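Local coordinates for protein ureidoglycolate hydrolase (PDB 4PXE) that hydrolyses (S)-ureidoglycolate to glyoxylate, ammonium and carbon dioxide with the aid of manganese, a late step of plant purine breakdown, at residues A[210-216]-A[395-401]; A[98-103]-A[401-407]. One frame throughout, in Å; residues are numbered along the deposited sequence.

Contacts 1 and 2 share Ser401, and their centres lie about 11 Å apart. In 395-401 and 401-407, one continuous loop before helix 410-429 first lies against 210-216, which follows strand 201-209, and then against 98-103. Contact 2 holds the bridging metal ligand Asp103 together with His402; contact 1 adjoins it and brings in Gln211, a substrate-binding residue whose NE2 is 3.5 Å from Asp103 OD1. The side chain of Gln211 comes within about 5 Å of the bound glyoxylate, and that of His402 within about 4 Å. A probable backbone hydrogen bond of 2.8 Å from Tyr397 N to Tyr407 O also ties the two contacts. Both reach His244 of the second subunit.

Contact 1: A[210-216]-A[395-401]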
ATOM      1  N   GLU A 210     -21.602  20.290  -8.292  1.00 10.33           N
ATOM      2  CA  GLU A 210     -21.804  19.523  -9.516  1.00 10.86           C
ATOM      3  C   GLU A 210     -20.801  18.378  -9.700  1.00 11.59           C
ATOM      4  O   GLU A 210     -21.163  17.318 -10.217  1.00 12.13           O
ATOM      5  CB  GLU A 210     -21.710  20.444 -10.738  1.00 11.61           C
ATOM      6  CG  GLU A 210     -21.916  19.699 -12.057  1.00 13.26           C
ATOM      7  CD  GLU A 210     -21.536  20.507 -13.275  1.00 13.72           C
ATOM      8  OE1 GLU A 210     -21.645  21.750 -13.213  1.00 14.18           O
ATOM      9  OE2 GLU A 210     -21.139  19.902 -14.299  1.00 13.29           O
ATOM     10  N   GLN A 211     -19.545  18.598  -9.299  1.00 12.10           N
ATOM     11  CA  GLN A 211     -18.452  17.658  -9.587  1.00 11.07           C
ATOM     12  C   GLN A 211     -18.266  17.481 -11.092  1.00 11.97           C
ATOM     13  O   GLN A 211     -17.865  16.413 -11.572  1.00 13.52           O
ATOM     14  CB  GLN A 211     -18.658  16.320  -8.862  1.00 11.41           C
ATOM     15  CG  GLN A 211     -18.869  16.521  -7.377  1.00 11.07           C
ATOM     16  CD  GLN A 211     -19.076  15.234  -6.617  1.00 11.24           C
ATOM     17  OE1 GLN A 211     -20.128  14.601  -6.721  1.00 12.75           O
ATOM     18  NE2 GLN A 211     -18.098  14.863  -5.798  1.00 12.16           N
ATOM     19  N   GLY A 212     -18.545  18.553 -11.829  1.00 11.94           N
ATOM     20  CA  GLY A 212     -18.294  18.625 -13.260  1.00 12.30           C
ATOM     21  C   GLY A 212     -18.221  20.098 -13.624  1.00 11.41           C
ATOM     22  O   GLY A 212     -18.502  20.957 -12.785  1.00 12.51           O
ATOM     23  N   PRO A 213     -17.840  20.400 -14.867  1.00 11.81           N
ATOM     24  CA  PRO A 213     -17.573  21.780 -15.276  1.00 11.50           C
ATOM     25  C   PRO A 213     -18.738  22.426 -16.027  1.00 11.86           C
ATOM     26  O   PRO A 213     -18.579  23.560 -16.462  1.00 13.26           O
ATOM     27  CB  PRO A 213     -16.401  21.608 -16.237  1.00 14.25           C
ATOM     28  CG  PRO A 213     -16.733  20.315 -16.934  1.00 15.07           C
ATOM     29  CD  PRO A 213     -17.352  19.426 -15.864  1.00 13.20           C
ATOM     30  N   ILE A 214     -19.863  21.737 -16.172  1.00 11.71           N
ATOM     31  CA  ILE A 214     -20.922  22.195 -17.071  1.00 13.00           C
ATOM     32  C   ILE A 214     -21.554  23.525 -16.660  1.00 12.53           C
ATOM     33  O   ILE A 214     -21.649  24.445 -17.480  1.00 13.42           O
ATOM     34  CB  ILE A 214     -22.011  21.120 -17.266  1.00 13.79           C
ATOM     35  CG1 ILE A 214     -21.411  19.855 -17.889  1.00 17.11           C
ATOM     36  CG2 ILE A 214     -23.159  21.677 -18.114  1.00 15.98           C
ATOM     37  CD1 ILE A 214     -20.906  20.041 -19.294  1.00 25.43           C
ATOM     38  N   LEU A 215     -21.963  23.650 -15.402  1.00 11.02           N
ATOM     39  CA  LEU A 215     -22.600  24.888 -14.966  1.00 11.89           C
ATOM     40  C   LEU A 215     -21.621  26.045 -15.076  1.00 13.16           C
ATOM     41  O   LEU A 215     -21.979  27.127 -15.550  1.00 12.61           O
ATOM     42  CB  LEU A 215     -23.128  24.766 -13.534  1.00 10.96           C
ATOM     43  CG  LEU A 215     -24.262  23.767 -13.311  1.00 10.91           C
ATOM     44  CD1 LEU A 215     -24.505  23.597 -11.826  1.00 13.89           C
ATOM     45  CD2 LEU A 215     -25.551  24.211 -14.018  1.00 14.41           C
ATOM     46  N   GLU A 216     -20.382  25.823 -14.659  1.00 11.91           N
ATOM     47  CA  GLU A 216     -19.382  26.869 -14.771  1.00 11.73           C
ATOM     48  C   GLU A 216     -19.151  27.269 -16.232  1.00 13.36           C
ATOM     49  O   GLU A 216     -19.147  28.460 -16.565  1.00 13.96           O
ATOM     50  CB  GLU A 216     -18.075  26.416 -14.121  1.00 13.57           C
ATOM     51  CG  GLU A 216     -16.994  27.474 -14.167  1.00 14.94           C
ATOM     52  CD  GLU A 216     -15.754  27.061 -13.432  1.00 16.94           C
ATOM     53  OE1 GLU A 216     -15.008  26.217 -13.958  1.00 18.29           O
ATOM     54  OE2 GLU A 216     -15.546  27.602 -12.325  1.00 19.97           O
ATOM     55  N   PRO A 395     -22.364  25.207  -9.179  1.00 10.98           N
ATOM     56  CA  PRO A 395     -21.110  25.103  -9.929  1.00 11.33           C
ATOM     57  C   PRO A 395     -19.920  24.805  -9.039  1.00 12.29           C
ATOM     58  O   PRO A 395     -19.948  25.077  -7.837  1.00 13.71           O
ATOM     59  CB  PRO A 395     -20.943  26.503 -10.531  1.00 12.92           C
ATOM     60  CG  PRO A 395     -22.326  27.098 -10.510  1.00 12.51           C
ATOM     61  CD  PRO A 395     -22.971  26.549  -9.283  1.00 12.23           C
ATOM     62  N   CYS A 396     -18.890  24.221  -9.634  1.00 12.20           N
ATOM     63  CA  CYS A 396     -17.620  24.121  -8.942  1.00 13.47           C
ATOM     64  C   CYS A 396     -16.499  24.344  -9.938  1.00 13.23           C
ATOM     65  O   CYS A 396     -16.647  24.080 -11.133  1.00 14.67           O
ATOM     66  CB  CYS A 396     -17.479  22.800  -8.164  1.00 14.00           C
ATOM     67  SG  CYS A 396     -17.490  21.306  -9.171  1.00 15.04           S
ATOM     68  N   TYR A 397     -15.392  24.853  -9.415  1.00 12.34           N
ATOM     69  CA  TYR A 397     -14.271  25.308 -10.208  1.00 12.68           C
ATOM     70  C   TYR A 397     -13.697  24.177 -11.046  1.00 13.42           C
ATOM     71  O   TYR A 397     -13.208  23.176 -10.507  1.00 12.82           O
ATOM     72  CB  TYR A 397     -13.205  25.868  -9.269  1.00 13.56           C
ATOM     73  CG  TYR A 397     -12.016  26.456  -9.981  1.00 14.98           C
ATOM     74  CD1 TYR A 397     -12.183  27.410 -10.977  1.00 14.60           C
ATOM     75  CD2 TYR A 397     -10.726  26.082  -9.643  1.00 18.36           C
ATOM     76  CE1 TYR A 397     -11.088  27.953 -11.639  1.00 17.39           C
ATOM     77  CE2 TYR A 397      -9.628  26.628 -10.297  1.00 18.17           C
ATOM     78  CZ  TYR A 397      -9.824  27.572 -11.281  1.00 19.22           C
ATOM     79  OH  TYR A 397      -8.742  28.111 -11.945  1.00 23.58           O
ATOM     80  N   LYS A 398     -13.767  24.345 -12.366  1.00 14.44           N
ATOM     81  CA  LYS A 398     -13.233  23.375 -13.336  1.00 14.36           C
ATOM     82  C   LYS A 398     -13.768  21.950 -13.176  1.00 14.73           C
ATOM     83  O   LYS A 398     -13.225  21.000 -13.746  1.00 16.30           O
ATOM     84  CB  LYS A 398     -11.702  23.417 -13.361  1.00 17.14           C
ATOM     85  CG  LYS A 398     -11.214  24.817 -13.729  1.00 23.32           C
ATOM     86  CD  LYS A 398      -9.734  24.915 -13.961  1.00 27.74           C
ATOM     87  CE  LYS A 398      -9.396  26.295 -14.514  1.00 29.49           C
ATOM     88  NZ  LYS A 398     -10.159  26.587 -15.753  1.00 38.11           N
ATOM     89  N   GLY A 399     -14.852  21.817 -12.419  1.00 13.49           N
ATOM     90  CA  GLY A 399     -15.407  20.512 -12.125  1.00 14.63           C
ATOM     91  C   GLY A 399     -14.619  19.671 -11.142  1.00 16.45           C
ATOM     92  O   GLY A 399     -15.011  18.538 -10.874  1.00 16.02           O
ATOM     93  N   TYR A 400     -13.536  20.213 -10.590  1.00 13.90           N
ATOM     94  CA  TYR A 400     -12.631  19.409  -9.767  1.00 12.75           C
ATOM     95  C   TYR A 400     -13.347  18.847  -8.545  1.00 13.27           C
ATOM     96  O   TYR A 400     -14.078  19.563  -7.858  1.00 12.74           O
ATOM     97  CB  TYR A 400     -11.483  20.264  -9.233  1.00 12.30           C
ATOM     98  CG  TYR A 400     -10.519  20.864 -10.226  1.00 14.61           C
ATOM     99  CD1 TYR A 400     -10.137  20.193 -11.381  1.00 14.71           C
ATOM    100  CD2 TYR A 400      -9.972  22.117  -9.981  1.00 15.74           C
ATOM    101  CE1 TYR A 400      -9.212  20.764 -12.266  1.00 15.79           C
ATOM    102  CE2 TYR A 400      -9.062  22.688 -10.849  1.00 17.54           C
ATOM    103  CZ  TYR A 400      -8.690  22.012 -11.984  1.00 14.69           C
ATOM    104  OH  TYR A 400      -7.785  22.607 -12.848  1.00 21.70           O
ATOM    105  N   SER A 401     -13.106  17.572  -8.255  1.00 13.09           N
ATOM    106  CA  SER A 401     -13.601  16.978  -7.027  1.00 11.19           C
ATOM    107  C   SER A 401     -12.728  15.784  -6.645  1.00 11.70           C
ATOM    108  O   SER A 401     -11.950  15.286  -7.465  1.00 12.72           O
ATOM    109  CB  SER A 401     -15.078  16.595  -7.170  1.00 12.87           C
ATOM    110  OG  SER A 401     -15.659  16.324  -5.908  1.00 13.20           O
TER
HETATM  111  O   HOH W   1     -19.636  23.605 -12.660  1.00 13.72           O
HETATM  112  O   HOH W   2     -15.149  15.943 -11.125  1.00 18.82           O
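Gln211 turns CG away from its own carbonyl carbon (chi1 -54°) and runs straight on to its amide, which brings NE2 to Ser401 OG; Glu216, with CG trans to its backbone N, stretches out to the backbone of Lys398. The hydrogen bond from the amide is nearly straight: Gln211 NE2 donates to Ser401 OG at 2.8 Å, with the hydroxyl in the plane of the amide, while the same hydroxyl goes on to Glu406. At the other end Lys398 N donates to Glu216 OE1 at 2.8 Å, meeting it on the syn side but 32° out of the carboxylate plane. Glu216 OE2 lies at the edge of the Tyr397 ring, 3.6 Å from CD1, with the carboxylate and ring planes 76° apart. The two segments join the exits of parallel neighbouring strands, 201-209 and 389-394, in the metal-binding part of this M20-family enzyme, where Glu210 and Gln211 are substrate-binding residues. Between the ends the backbones close in at Gly212 and Gly399, where Gly399 CA makes a CH···O contact of 3.2 Å with Gly212 O. A side chain on Gly399 would run into the Gly212-Pro213 peptide. Cys396 SG sits 3.4 Å from Gln211 N, and Leu215 CB packs on Pro395 CG at 3.9 Å. Glu210 grips the start of helix 214-218 through the N-H groups of Ile214 and Leu215, and its OE1 also takes a bond from a water that accepts from Glu216 N and Cys396 N. A second water donates to both Gln211 O and Gly399 O, bridging the loops beside the glycine pair.

Contact 2: A[98-103]-A[401-407]; sequences YSGKYD and SHKPEEY. With MN (manganese (II) ion), chain D; MN (manganese (II) ion), chain C.
Glu406 drives its carboxylate into the 98-103 loop, where OE1 accepts from two successive backbone amides. Tyr102 N meets Glu406 OE1 nearly end-on at 2.8 Å, Asp103 N reaches the same oxygen from above the carboxylate plane at 2.9 Å. A fully extended chain (chi1 -177°) carries the acid there past Gly100, which has no CB to collide with OE1. Glu406 OE2 accepts from Ser401 OG at 2.6 Å and from a water that also accepts from Gly100 N. With an alanine here, the amides of Tyr102 and Asp103 would probably lose their shared buried acceptor, letting the metal-ligand loop shift. Tyr102 belongs to this tight part, the Tyr407 backbone lying over one ring face. The solvent side is looser: the exposed Tyr407 ring brings CD1 3.6 Å from Tyr102 OH, the ring planes 70° apart, and Pro404 CD lies 3.7 Å from Tyr98 O. Asp103 bridges two manganese ions: OD2 and His402 NE2 bind one, which Glu138 also binds, and OD1 the other with His92 and His208. One water bridges both ions, and further waters bind each. His402 stacks on His244 of the second subunit, its ND1 bonding to Asn294 O there. Shared by two metals, the Asp103 carboxylate is probably strongly polarised, and Glu406's bond to Asp103 N is consistent with a second-shell role, fixing the backbone from which Asp103 reaches both ions.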
ATOM      1  N   TYR A  98      -7.282  12.554   0.903  1.00 13.07           N
ATOM      2  CA  TYR A  98      -6.728  13.654   0.106  1.00 12.67           C
ATOM      3  C   TYR A  98      -7.739  14.224  -0.864  1.00 12.28           C
ATOM      4  O   TYR A  98      -7.482  14.367  -2.067  1.00 13.04           O
ATOM      5  CB  TYR A  98      -5.442  13.223  -0.616  1.00 15.27           C
ATOM      6  CG  TYR A  98      -4.314  12.947   0.346  1.00 18.30           C
ATOM      7  CD1 TYR A  98      -3.495  13.976   0.786  1.00 18.74           C
ATOM      8  CD2 TYR A  98      -4.092  11.669   0.839  1.00 21.40           C
ATOM      9  CE1 TYR A  98      -2.466  13.744   1.676  1.00 26.35           C
ATOM     10  CE2 TYR A  98      -3.055  11.420   1.733  1.00 25.28           C
ATOM     11  CZ  TYR A  98      -2.257  12.467   2.150  1.00 25.76           C
ATOM     12  OH  TYR A  98      -1.220  12.241   3.035  1.00 35.50           O
ATOM     13  N   SER A  99      -8.895  14.566  -0.318  1.00 12.78           N
ATOM     14  CA  SER A  99      -9.965  15.145  -1.117  1.00 12.77           C
ATOM     15  C   SER A  99     -10.228  16.598  -0.706  1.00 12.33           C
ATOM     16  O   SER A  99      -9.399  17.219  -0.030  1.00 13.07           O
ATOM     17  CB  SER A  99     -11.221  14.286  -1.029  1.00 12.94           C
ATOM     18  OG  SER A  99     -11.680  14.157   0.309  1.00 13.69           O
ATOM     19  N   GLY A 100     -11.367  17.144  -1.129  1.00 11.47           N
ATOM     20  CA  GLY A 100     -11.677  18.552  -0.926  1.00 13.05           C
ATOM     21  C   GLY A 100     -12.588  18.809   0.263  1.00 12.48           C
ATOM     22  O   GLY A 100     -12.912  17.885   1.014  1.00 13.37           O
ATOM     23  N   LYS A 101     -13.020  20.064   0.404  1.00 11.82           N
ATOM     24  CA  LYS A 101     -13.780  20.538   1.561  1.00 12.15           C
ATOM     25  C   LYS A 101     -15.279  20.714   1.282  1.00 11.40           C
ATOM     26  O   LYS A 101     -16.038  21.065   2.184  1.00 12.42           O
ATOM     27  CB  LYS A 101     -13.251  21.907   2.030  1.00 17.41           C
ATOM     28  CG  LYS A 101     -11.742  22.025   2.201  1.00 19.40           C
ATOM     29  CD  LYS A 101     -11.346  23.395   2.786  1.00 23.95           C
ATOM     30  CE  LYS A 101     -11.743  24.577   1.915  1.00 24.21           C
ATOM     31  NZ  LYS A 101     -11.103  25.853   2.419  1.00 21.51           N
ATOM     32  N   TYR A 102     -15.699  20.488   0.040  1.00 11.45           N
ATOM     33  CA  TYR A 102     -17.053  20.862  -0.404  1.00 11.80           C
ATOM     34  C   TYR A 102     -17.967  19.672  -0.701  1.00 10.26           C
ATOM     35  O   TYR A 102     -19.185  19.752  -0.500  1.00 11.53           O
ATOM     36  CB  TYR A 102     -16.974  21.803  -1.626  1.00 11.64           C
ATOM     37  CG  TYR A 102     -16.246  23.096  -1.334  1.00 11.08           C
ATOM     38  CD1 TYR A 102     -16.941  24.225  -0.903  1.00 11.08           C
ATOM     39  CD2 TYR A 102     -14.863  23.183  -1.482  1.00 11.55           C
ATOM     40  CE1 TYR A 102     -16.274  25.403  -0.614  1.00 11.86           C
ATOM     41  CE2 TYR A 102     -14.192  24.356  -1.199  1.00 11.90           C
ATOM     42  CZ  TYR A 102     -14.907  25.462  -0.769  1.00 13.58           C
ATOM     43  OH  TYR A 102     -14.241  26.640  -0.478  1.00 15.19           O
ATOM     44  N   ASP A 103     -17.374  18.576  -1.162  1.00 11.42           N
ATOM     45  CA  ASP A 103     -18.124  17.356  -1.447  1.00 10.62           C
ATOM     46  C   ASP A 103     -18.885  16.908  -0.200  1.00 11.84           C
ATOM     47  O   ASP A 103     -18.296  16.733   0.862  1.00 12.36           O
ATOM     48  CB  ASP A 103     -17.133  16.288  -1.908  1.00 11.69           C
ATOM     49  CG  ASP A 103     -17.781  14.976  -2.201  1.00 13.37           C
ATOM     50  OD1 ASP A 103     -18.994  14.925  -2.433  1.00 12.85           O
ATOM     51  OD2 ASP A 103     -17.056  13.971  -2.216  1.00 18.34           O
ATOM     52  N   SER A 401     -13.106  17.572  -8.255  1.00 13.09           N
ATOM     53  CA  SER A 401     -13.601  16.978  -7.027  1.00 11.19           C
ATOM     54  C   SER A 401     -12.728  15.784  -6.645  1.00 11.70           C
ATOM     55  O   SER A 401     -11.950  15.286  -7.465  1.00 12.72           O
ATOM     56  CB  SER A 401     -15.078  16.595  -7.170  1.00 12.87           C
ATOM     57  OG  SER A 401     -15.659  16.324  -5.908  1.00 13.20           O
ATOM     58  N   HIS A 402     -12.834  15.352  -5.393  1.00 12.03           N
ATOM     59  CA  HIS A 402     -11.988  14.284  -4.846  1.00 12.80           C
ATOM     60  C   HIS A 402     -10.507  14.642  -4.897  1.00 14.15           C
ATOM     61  O   HIS A 402      -9.640  13.781  -5.052  1.00 14.01           O
ATOM     62  CB  HIS A 402     -12.255  12.942  -5.538  1.00 13.69           C
ATOM     63  CG  HIS A 402     -13.499  12.267  -5.067  1.00 14.49           C
ATOM     64  ND1 HIS A 402     -13.906  11.035  -5.536  1.00 14.07           N
ATOM     65  CD2 HIS A 402     -14.431  12.656  -4.166  1.00 16.35           C
ATOM     66  CE1 HIS A 402     -15.031  10.691  -4.940  1.00 16.01           C
ATOM     67  NE2 HIS A 402     -15.371  11.654  -4.100  1.00 17.72           N
ATOM     68  N   LYS A 403     -10.236  15.932  -4.741  1.00 13.32           N
ATOM     69  CA  LYS A 403      -8.871  16.449  -4.688  1.00 12.75           C
ATOM     70  C   LYS A 403      -8.946  17.851  -4.083  1.00 13.94           C
ATOM     71  O   LYS A 403     -10.010  18.483  -4.107  1.00 12.90           O
ATOM     72  CB  LYS A 403      -8.189  16.430  -6.068  1.00 14.04           C
ATOM     73  CG  LYS A 403      -8.929  17.132  -7.182  1.00 13.73           C
ATOM     74  CD  LYS A 403      -8.165  16.916  -8.482  1.00 15.33           C
ATOM     75  CE  LYS A 403      -8.916  17.464  -9.673  1.00 15.12           C
ATOM     76  NZ  LYS A 403      -8.113  17.229 -10.913  1.00 17.24           N
ATOM     77  N   PRO A 404      -7.828  18.341  -3.523  1.00 12.33           N
ATOM     78  CA  PRO A 404      -7.880  19.595  -2.761  1.00 13.41           C
ATOM     79  C   PRO A 404      -8.165  20.848  -3.593  1.00 13.05           C
ATOM     80  O   PRO A 404      -8.459  21.889  -3.011  1.00 14.15           O
ATOM     81  CB  PRO A 404      -6.485  19.679  -2.120  1.00 13.44           C
ATOM     82  CG  PRO A 404      -5.631  18.778  -2.922  1.00 15.12           C
ATOM     83  CD  PRO A 404      -6.531  17.661  -3.361  1.00 13.92           C
ATOM     84  N   GLU A 405      -8.062  20.745  -4.912  1.00 12.12           N
ATOM     85  CA  GLU A 405      -8.395  21.852  -5.817  1.00 12.96           C
ATOM     86  C   GLU A 405      -9.899  22.110  -5.925  1.00 13.27           C
ATOM     87  O   GLU A 405     -10.316  23.123  -6.491  1.00 13.48           O
ATOM     88  CB  GLU A 405      -7.816  21.581  -7.207  1.00 13.60           C
ATOM     89  CG  GLU A 405      -6.290  21.647  -7.278  1.00 15.72           C
ATOM     90  CD  GLU A 405      -5.590  20.315  -7.022  1.00 17.05           C
ATOM     91  OE1 GLU A 405      -6.214  19.332  -6.563  1.00 14.81           O
ATOM     92  OE2 GLU A 405      -4.372  20.252  -7.308  1.00 22.27           O
ATOM     93  N   GLU A 406     -10.707  21.189  -5.398  1.00 11.82           N
ATOM     94  CA  GLU A 406     -12.159  21.353  -5.348  1.00 11.29           C
ATOM     95  C   GLU A 406     -12.538  22.708  -4.749  1.00 11.91           C
ATOM     96  O   GLU A 406     -12.013  23.103  -3.710  1.00 12.84           O
ATOM     97  CB  GLU A 406     -12.744  20.224  -4.499  1.00 10.48           C
ATOM     98  CG  GLU A 406     -14.264  20.183  -4.400  1.00 11.99           C
ATOM     99  CD  GLU A 406     -14.686  19.038  -3.514  1.00 13.04           C
ATOM    100  OE1 GLU A 406     -14.815  19.265  -2.298  1.00 13.14           O
ATOM    101  OE2 GLU A 406     -14.825  17.906  -4.031  1.00 13.25           O
ATOM    102  N   TYR A 407     -13.449  23.425  -5.402  1.00 11.54           N
ATOM    103  CA  TYR A 407     -13.853  24.745  -4.918  1.00 11.24           C
ATOM    104  C   TYR A 407     -15.226  25.133  -5.433  1.00 12.51           C
ATOM    105  O   TYR A 407     -15.513  24.973  -6.621  1.00 12.75           O
ATOM    106  CB  TYR A 407     -12.833  25.809  -5.359  1.00 14.15           C
ATOM    107  CG  TYR A 407     -13.177  27.202  -4.883  1.00 13.00           C
ATOM    108  CD1 TYR A 407     -12.813  27.622  -3.613  1.00 13.22           C
ATOM    109  CD2 TYR A 407     -13.864  28.101  -5.704  1.00 13.41           C
ATOM    110  CE1 TYR A 407     -13.124  28.898  -3.162  1.00 16.17           C
ATOM    111  CE2 TYR A 407     -14.178  29.376  -5.259  1.00 14.63           C
ATOM    112  CZ  TYR A 407     -13.810  29.765  -3.991  1.00 16.55           C
ATOM    113  OH  TYR A 407     -14.137  31.025  -3.548  1.00 16.45           O
TER
HETATM  114 MN    MN D 502     -17.406  11.953  -3.047  1.00 26.38          MN
HETATM  115 MN    MN C 501     -20.727  13.593  -2.280  1.00 11.58          MN
HETATM  116  O   HOH W   3     -13.659  15.990  -2.580  1.00 11.99           O
HETATM  117  O   HOH W   4     -11.589  21.895  -1.283  1.00 13.85           O
HETATM  118  O   HOH W   5     -22.713  12.588  -2.411  1.00 14.22           O
HETATM  119  O   HOH W   6     -19.421  11.798  -2.335  1.00 17.49           O
HETATM  120  O   HOH W   7     -20.759  12.864  -4.648  1.00 16.20           O
HETATM  121  O   HOH W   8     -18.068  12.263  -4.724  1.00 17.62           O